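Local coordinates for carbohydrate-binding module family 14 protein (Pseudocercospora fuligena, PDB 4Z4A) that probably binds chitin as a fungal effector (Avr4) built on a carbohydrate-binding module of family 14, at residues K42-P47 / W81-K86; T51-Y55 / S77-W81. All coordinates share one frame; numbering follows the deposited sequence. Where two conformers were deposited one is given.

Interaction 1 (K42-P47 / W81-K86). With EDO (1,2-ethanediol), chain Q; EDO (1,2-ethanediol), chain N; EDO (1,2-ethanediol), chain K; EDO (1,2-ethanediol), chain R.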
loop_
_atom_site.group_PDB
_atom_site.type_symbol
_atom_site.label_atom_id
_atom_site.label_comp_id
_atom_site.label_asym_id
_atom_site.label_seq_id
_atom_site.Cartn_x
_atom_site.Cartn_y
_atom_site.Cartn_z
ATOM N N LYS B 42 -1.046 0.637 6.712
ATOM C CA LYS B 42 -2.098 -0.366 6.864
ATOM C C LYS B 42 -3.500 0.209 6.958
ATOM O O LYS B 42 -4.468 -0.557 7.024
ATOM C CB LYS B 42 -1.805 -1.242 8.065
ATOM C CG LYS B 42 -0.615 -2.165 7.820
ATOM C CD LYS B 42 -0.301 -2.949 9.078
ATOM C CE LYS B 42 1.098 -3.558 9.065
ATOM N NZ LYS B 42 1.362 -4.407 7.864
ATOM N N ASP B 43 -3.630 1.535 6.957
ATOM C CA ASP B 43 -4.941 2.131 7.006
ATOM C C ASP B 43 -5.703 2.000 5.699
ATOM O O ASP B 43 -5.088 2.073 4.636
ATOM C CB ASP B 43 -4.817 3.610 7.347
ATOM C CG ASP B 43 -4.324 3.884 8.746
ATOM O OD1 ASP B 43 -4.585 3.073 9.683
ATOM O OD2 ASP B 43 -3.766 4.972 8.926
ATOM N N CYS B 44 -7.036 1.872 5.793
ATOM C CA CYS B 44 -7.915 2.009 4.637
ATOM C C CYS B 44 -7.665 0.881 3.621
ATOM O O CYS B 44 -7.858 1.038 2.414
ATOM C CB CYS B 44 -7.736 3.393 4.012
ATOM S SG CYS B 44 -8.043 4.727 5.194
ATOM N N LEU B 45 -7.281 -0.278 4.167
ATOM C CA LEU B 45 -7.176 -1.510 3.392
ATOM C C LEU B 45 -8.174 -2.523 3.907
ATOM O O LEU B 45 -8.285 -2.741 5.127
ATOM C CB LEU B 45 -5.751 -2.083 3.481
ATOM C CG LEU B 45 -4.606 -1.237 2.928
ATOM C CD1 LEU B 45 -3.255 -1.850 3.203
ATOM C CD2 LEU B 45 -4.808 -1.067 1.447
ATOM N N TYR B 46 -8.827 -3.218 2.972
ATOM C CA TYR B 46 -9.956 -4.099 3.298
ATOM C C TYR B 46 -9.924 -5.322 2.391
ATOM O O TYR B 46 -9.409 -5.256 1.295
ATOM C CB TYR B 46 -11.277 -3.350 3.046
ATOM C CG TYR B 46 -11.361 -1.962 3.661
ATOM C CD1 TYR B 46 -10.900 -0.841 2.952
ATOM C CD2 TYR B 46 -11.842 -1.752 4.946
ATOM C CE1 TYR B 46 -10.953 0.428 3.496
ATOM C CE2 TYR B 46 -11.870 -0.496 5.494
ATOM C CZ TYR B 46 -11.433 0.599 4.755
ATOM O OH TYR B 46 -11.437 1.866 5.301
ATOM N N PRO B 47 -10.499 -6.435 2.846
ATOM C CA PRO B 47 -10.722 -7.569 1.986
ATOM C C PRO B 47 -11.699 -7.182 0.875
ATOM O O PRO B 47 -12.499 -6.261 1.066
ATOM C CB PRO B 47 -11.338 -8.625 2.899
ATOM C CG PRO B 47 -11.576 -7.985 4.202
ATOM C CD PRO B 47 -11.002 -6.625 4.212
ATOM N N TRP B 81 -5.139 -12.546 -0.155
ATOM C CA TRP B 81 -5.199 -11.548 0.927
ATOM C C TRP B 81 -5.086 -12.146 2.310
ATOM O O TRP B 81 -5.720 -13.173 2.617
ATOM C CB TRP B 81 -6.493 -10.799 0.847
ATOM C CG TRP B 81 -6.545 -9.585 1.755
ATOM C CD1 TRP B 81 -7.408 -9.384 2.779
ATOM C CD2 TRP B 81 -5.718 -8.411 1.685
ATOM N NE1 TRP B 81 -7.187 -8.158 3.363
ATOM C CE2 TRP B 81 -6.173 -7.524 2.680
ATOM C CE3 TRP B 81 -4.688 -7.991 0.820
ATOM C CZ2 TRP B 81 -5.583 -6.271 2.890
ATOM C CZ3 TRP B 81 -4.116 -6.757 1.026
ATOM C CH2 TRP B 81 -4.573 -5.907 2.049
ATOM N N ASN B 82 -4.271 -11.497 3.140
ATOM C CA ASN B 82 -4.084 -11.878 4.541
ATOM C C ASN B 82 -4.447 -10.611 5.315
ATOM O O ASN B 82 -3.623 -9.704 5.450
ATOM C CB ASN B 82 -2.659 -12.273 4.821
ATOM C CG ASN B 82 -2.331 -12.489 6.292
ATOM O OD1 ASN B 82 -3.124 -12.229 7.219
ATOM N ND2 ASN B 82 -1.101 -12.861 6.541
ATOM N N ASP B 83 -5.698 -10.569 5.760
ATOM C CA ASP B 83 -6.175 -9.379 6.485
ATOM C C ASP B 83 -5.554 -9.131 7.842
ATOM O O ASP B 83 -5.631 -7.970 8.340
ATOM C CB ASP B 83 -7.687 -9.449 6.620
ATOM C CG ASP B 83 -8.323 -8.066 6.746
ATOM O OD1 ASP B 83 -8.124 -7.179 5.894
ATOM O OD2 ASP B 83 -9.035 -7.893 7.756
ATOM N N ASN B 84 -4.951 -10.133 8.454
ATOM C CA ASN B 84 -4.211 -9.974 9.709
ATOM C C ASN B 84 -3.041 -9.004 9.591
ATOM O O ASN B 84 -2.774 -8.224 10.502
ATOM C CB ASN B 84 -3.698 -11.304 10.244
ATOM C CG ASN B 84 -4.821 -12.267 10.557
ATOM O OD1 ASN B 84 -4.807 -13.444 10.144
ATOM N ND2 ASN B 84 -5.826 -11.766 11.183
ATOM N N LYS B 85 -2.369 -9.072 8.452
ATOM C CA LYS B 85 -1.185 -8.252 8.162
ATOM C C LYS B 85 -1.458 -7.217 7.120
ATOM O O LYS B 85 -0.528 -6.458 6.751
ATOM C CB LYS B 85 -0.034 -9.205 7.698
ATOM C CG LYS B 85 0.619 -9.896 8.859
ATOM C CD LYS B 85 1.744 -10.829 8.461
ATOM C CE LYS B 85 2.353 -11.529 9.657
ATOM N NZ LYS B 85 3.474 -12.424 9.251
ATOM N N LYS B 86 -2.682 -7.180 6.593
ATOM C CA LYS B 86 -3.184 -6.289 5.503
ATOM C C LYS B 86 -2.258 -6.273 4.275
ATOM O O LYS B 86 -1.774 -5.218 3.793
ATOM C CB LYS B 86 -3.351 -4.857 6.032
ATOM C CG LYS B 86 -4.392 -4.792 7.161
ATOM C CD LYS B 86 -5.791 -4.849 6.587
ATOM C CE LYS B 86 -6.864 -4.750 7.689
ATOM N NZ LYS B 86 -8.243 -4.809 7.138
HETATM C C1 EDO Q . 0.460 -3.063 3.374
HETATM O O1 EDO Q . 0.559 -1.669 3.696
HETATM C C2 EDO Q . 1.265 -3.919 4.339
HETATM O O2 EDO Q . 0.641 -3.964 5.607
HETATM C C1 EDO N . 3.460 -7.312 8.604
HETATM O O1 EDO N . 2.264 -6.691 9.132
HETATM C C2 EDO N . 3.538 -6.928 7.139
HETATM O O2 EDO N . 3.767 -5.509 6.978
HETATM C C1 EDO K . -8.049 2.072 10.497
HETATM O O1 EDO K . -6.731 1.550 10.516
HETATM C C2 EDO K . -8.296 2.705 9.141
HETATM O O2 EDO K . -8.404 1.756 8.105
HETATM C C1 EDO R . -11.908 -10.231 7.785
HETATM O O1 EDO R . -11.076 -9.717 8.831
HETATM C C2 EDO R . -11.085 -10.998 6.776
HETATM O O2 EDO R . -11.969 -11.666 5.872
#
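Lys-86 reaches across to the strand at Leu-45, where its NZ donates to the backbone O at 2.9 Å, approaching 29° out of the carbonyl plane. The same NZ forms a salt bridge with Asp-83, 2.7 Å from OD1, so the ammonium joins a main-chain acceptor to a carboxylate of its own turn. A bend at chi2 (-77°) turns the lysine chain along Leu-45, its CD near Leu-45 CB, while Leu-45 CD1 touches Lys-86 CB. At the other end, Lys-42 NZ donates to Lys-85 O at 3.0 Å; its chain runs extended until chi4 (-55°) swings the amine round to this oxygen. Two molecules of 1,2-ethanediol, probably from the crystallisation liquor, gather near the same amine.

Around the indole the packing is mainly apolar. Leu-45 CB lies obliquely to the indole, 4.2 Å from Trp-81 CZ2, and Pro-47 CB packs 4.0 Å from its CD1, while Tyr-46 O sits 3.9 Å above the ring plane toward its rim. The proline ring also meets the carboxylate, Pro-47 CD coming to 3.4 Å from Asp-83 OD1.

The same oxygen links two side chains that meet 42-47: Trp-81 NE1 donates to it at 2.9 Å, nearly in the indole plane, on the anti side, while Lys-86 NZ comes from the syn side, tilted out of the carboxylate plane. Two N-H donors therefore restrain the carboxylate, and the indole's rotation is tied to the lysine; the nearby ammonium would probably favour an ionised Asp-83.

Further out, Thr-95 OG1 meets the backbone N of Asp-83, and Cys-44 is disulfide-bonded to Cys-38. Strand 45-48 forms one edge of the three-stranded sheet, and the contact sets this edge against the turn joining strands 80-82 and 87-89 of the two-stranded sheet.

Interaction 2 (T51-Y55 / S77-W81)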
loop_
_atom_site.group_PDB
_atom_site.type_symbol
_atom_site.label_atom_id
_atom_site.label_comp_id
_atom_site.label_asym_id
_atom_site.label_seq_id
_atom_site.Cartn_x
_atom_site.Cartn_y
_atom_site.Cartn_z
ATOM N N THR B 51 -13.168 -11.397 -4.295
ATOM C CA THR B 51 -12.070 -12.317 -4.656
ATOM C C THR B 51 -11.084 -12.446 -3.474
ATOM O O THR B 51 -10.934 -11.506 -2.687
ATOM C CB THR B 51 -11.323 -11.859 -5.923
ATOM O OG1 THR B 51 -10.213 -12.720 -6.212
ATOM C CG2 THR B 51 -10.818 -10.424 -5.792
ATOM N N CYS B 52 -10.432 -13.604 -3.393
ATOM C CA CYS B 52 -9.323 -13.799 -2.442
ATOM C C CYS B 52 -8.014 -13.310 -3.066
ATOM O O CYS B 52 -7.052 -13.115 -2.329
ATOM C CB CYS B 52 -9.132 -15.252 -2.048
ATOM S SG CYS B 52 -10.549 -16.007 -1.228
ATOM N N ASN B 53 -7.968 -13.120 -4.399
ATOM C CA ASN B 53 -6.715 -12.779 -5.135
ATOM C C ASN B 53 -6.586 -11.248 -5.319
ATOM O O ASN B 53 -6.133 -10.771 -6.360
ATOM C CB ASN B 53 -6.609 -13.534 -6.485
ATOM C CG ASN B 53 -5.251 -13.311 -7.228
ATOM O OD1 ASN B 53 -5.242 -13.025 -8.429
ATOM N ND2 ASN B 53 -4.127 -13.478 -6.542
ATOM N N GLY B 54 -7.047 -10.499 -4.318
ATOM C CA GLY B 54 -6.953 -9.051 -4.299
ATOM C C GLY B 54 -7.555 -8.446 -3.047
ATOM O O GLY B 54 -7.879 -9.158 -2.066
ATOM N N TYR B 55 -7.708 -7.131 -3.058
ATOM C CA TYR B 55 -8.178 -6.373 -1.891
ATOM C C TYR B 55 -8.723 -5.041 -2.353
ATOM O O TYR B 55 -8.767 -4.748 -3.562
ATOM C CB TYR B 55 -7.030 -6.173 -0.861
ATOM C CG TYR B 55 -5.845 -5.429 -1.448
ATOM C CD1 TYR B 55 -4.913 -6.084 -2.273
ATOM C CD2 TYR B 55 -5.629 -4.080 -1.147
ATOM C CE1 TYR B 55 -3.844 -5.403 -2.810
ATOM C CE2 TYR B 55 -4.560 -3.392 -1.681
ATOM C CZ TYR B 55 -3.649 -4.056 -2.487
ATOM O OH TYR B 55 -2.559 -3.376 -3.018
ATOM N N SER B 77 -0.170 -13.017 -8.873
ATOM C CA SER B 77 -0.602 -14.396 -9.136
ATOM C C SER B 77 -0.133 -15.343 -8.043
ATOM O O SER B 77 1.043 -15.387 -7.712
ATOM C CB SER B 77 -0.029 -14.868 -10.483
ATOM O OG SER B 77 -0.443 -16.203 -10.812
ATOM N N GLY B 78 -1.041 -16.114 -7.484
ATOM C CA GLY B 78 -0.669 -17.104 -6.505
ATOM C C GLY B 78 -0.677 -16.641 -5.059
ATOM O O GLY B 78 -0.407 -17.452 -4.168
ATOM N N LEU B 79 -0.884 -15.342 -4.839
ATOM C CA LEU B 79 -0.964 -14.784 -3.488
ATOM C C LEU B 79 -2.409 -14.447 -3.194
ATOM O O LEU B 79 -3.193 -14.156 -4.106
ATOM C CB LEU B 79 -0.073 -13.548 -3.381
ATOM C CG LEU B 79 1.413 -13.715 -3.691
ATOM C CD1 LEU B 79 2.169 -12.415 -3.397
ATOM C CD2 LEU B 79 2.000 -14.865 -2.888
ATOM N N LEU B 80 -2.753 -14.523 -1.918
ATOM C CA LEU B 80 -4.091 -14.306 -1.441
ATOM C C LEU B 80 -4.024 -13.230 -0.356
ATOM O O LEU B 80 -3.024 -13.081 0.329
ATOM C CB LEU B 80 -4.675 -15.584 -0.837
ATOM C CG LEU B 80 -4.819 -16.781 -1.795
ATOM C CD1 LEU B 80 -5.481 -17.893 -1.024
ATOM C CD2 LEU B 80 -5.534 -16.439 -3.106
ATOM N N TRP B 81 -5.139 -12.546 -0.155
ATOM C CA TRP B 81 -5.199 -11.548 0.927
ATOM C C TRP B 81 -5.086 -12.146 2.310
ATOM O O TRP B 81 -5.720 -13.173 2.617
ATOM C CB TRP B 81 -6.493 -10.799 0.847
ATOM C CG TRP B 81 -6.545 -9.585 1.755
ATOM C CD1 TRP B 81 -7.408 -9.384 2.779
ATOM C CD2 TRP B 81 -5.718 -8.411 1.685
ATOM N NE1 TRP B 81 -7.187 -8.158 3.363
ATOM C CE2 TRP B 81 -6.173 -7.524 2.680
ATOM C CE3 TRP B 81 -4.688 -7.991 0.820
ATOM C CZ2 TRP B 81 -5.583 -6.271 2.890
ATOM C CZ3 TRP B 81 -4.116 -6.757 1.026
ATOM C CH2 TRP B 81 -4.573 -5.907 2.049
#
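Tyr-55 and Trp-81 lay their rings almost parallel, with planes at 15°, but slid so far that they barely overlap: the centroids of the phenol and the six-membered indole ring are 4.5 Å apart. Trp-81 CZ3 lies over one face of the tyrosine, 3.3 Å from CG. The indole receives CB of Tyr-55 above its six-membered ring, 3.5 Å from the centroid in a CH-pi contact, on the face that also carries the carbonyl of Tyr-46. The backbone puts CB over the indole, and chi1 at 59°, with CG in the crowded position between backbone N and carbonyl carbon, lays the phenol against it. Gly-54 O lies oblique to the indole and comes to 3.6 Å from Trp-81 CB.

Beside the stack the backbones are tied directly. Trp-81 N donates to Cys-52 O at 3.0 Å. Asn-53 adds a side-chain bond: its CG stands anti to the backbone N, which carries ND2 forward to Leu-79 O at 2.7 Å, the acceptor lying in the amide plane; ND2 also bonds to Pro-76 O, so two carbonyls hold the amide's orientation. Leu-80 CD2 packs on Cys-52 CB at 3.9 Å.

At the corner Thr-51 OG1 accepts from Asn-53 N in an ST turn, and the Cys-52 to Cys-96 disulfide ties this corner to the C-terminal region. Leu-79 packs on Leu-79 of the second subunit. A three-stranded antiparallel sheet followed by a two-stranded one, braced by disulfides, is consistent with the fold of family 14 chitin-binding modules, as in tachycitin; here the stack and the Cys-52 bond join the sheets.

In the fold
From the N terminus the chain passes helix 30-36 and reaches 42-47, the first half of interaction 1, before turning through 51-55 into the central strand 54-60. Strand 68-74 completes the three-stranded sheet, and 77-81 then returns to 51-55, closing the shorter loop of interaction 2. Only with 81-86 does the longer loop of interaction 1 close, so the second contact nests within the first. Trp-81 belongs to both, and Tyr-46 O meets Tyr-55 CB at 3.3 Å, making the two contacts continuous. Together they fasten strands 45-48 and 54-60, neighbours in one sheet, to strand 80-82 and its following turn in the other.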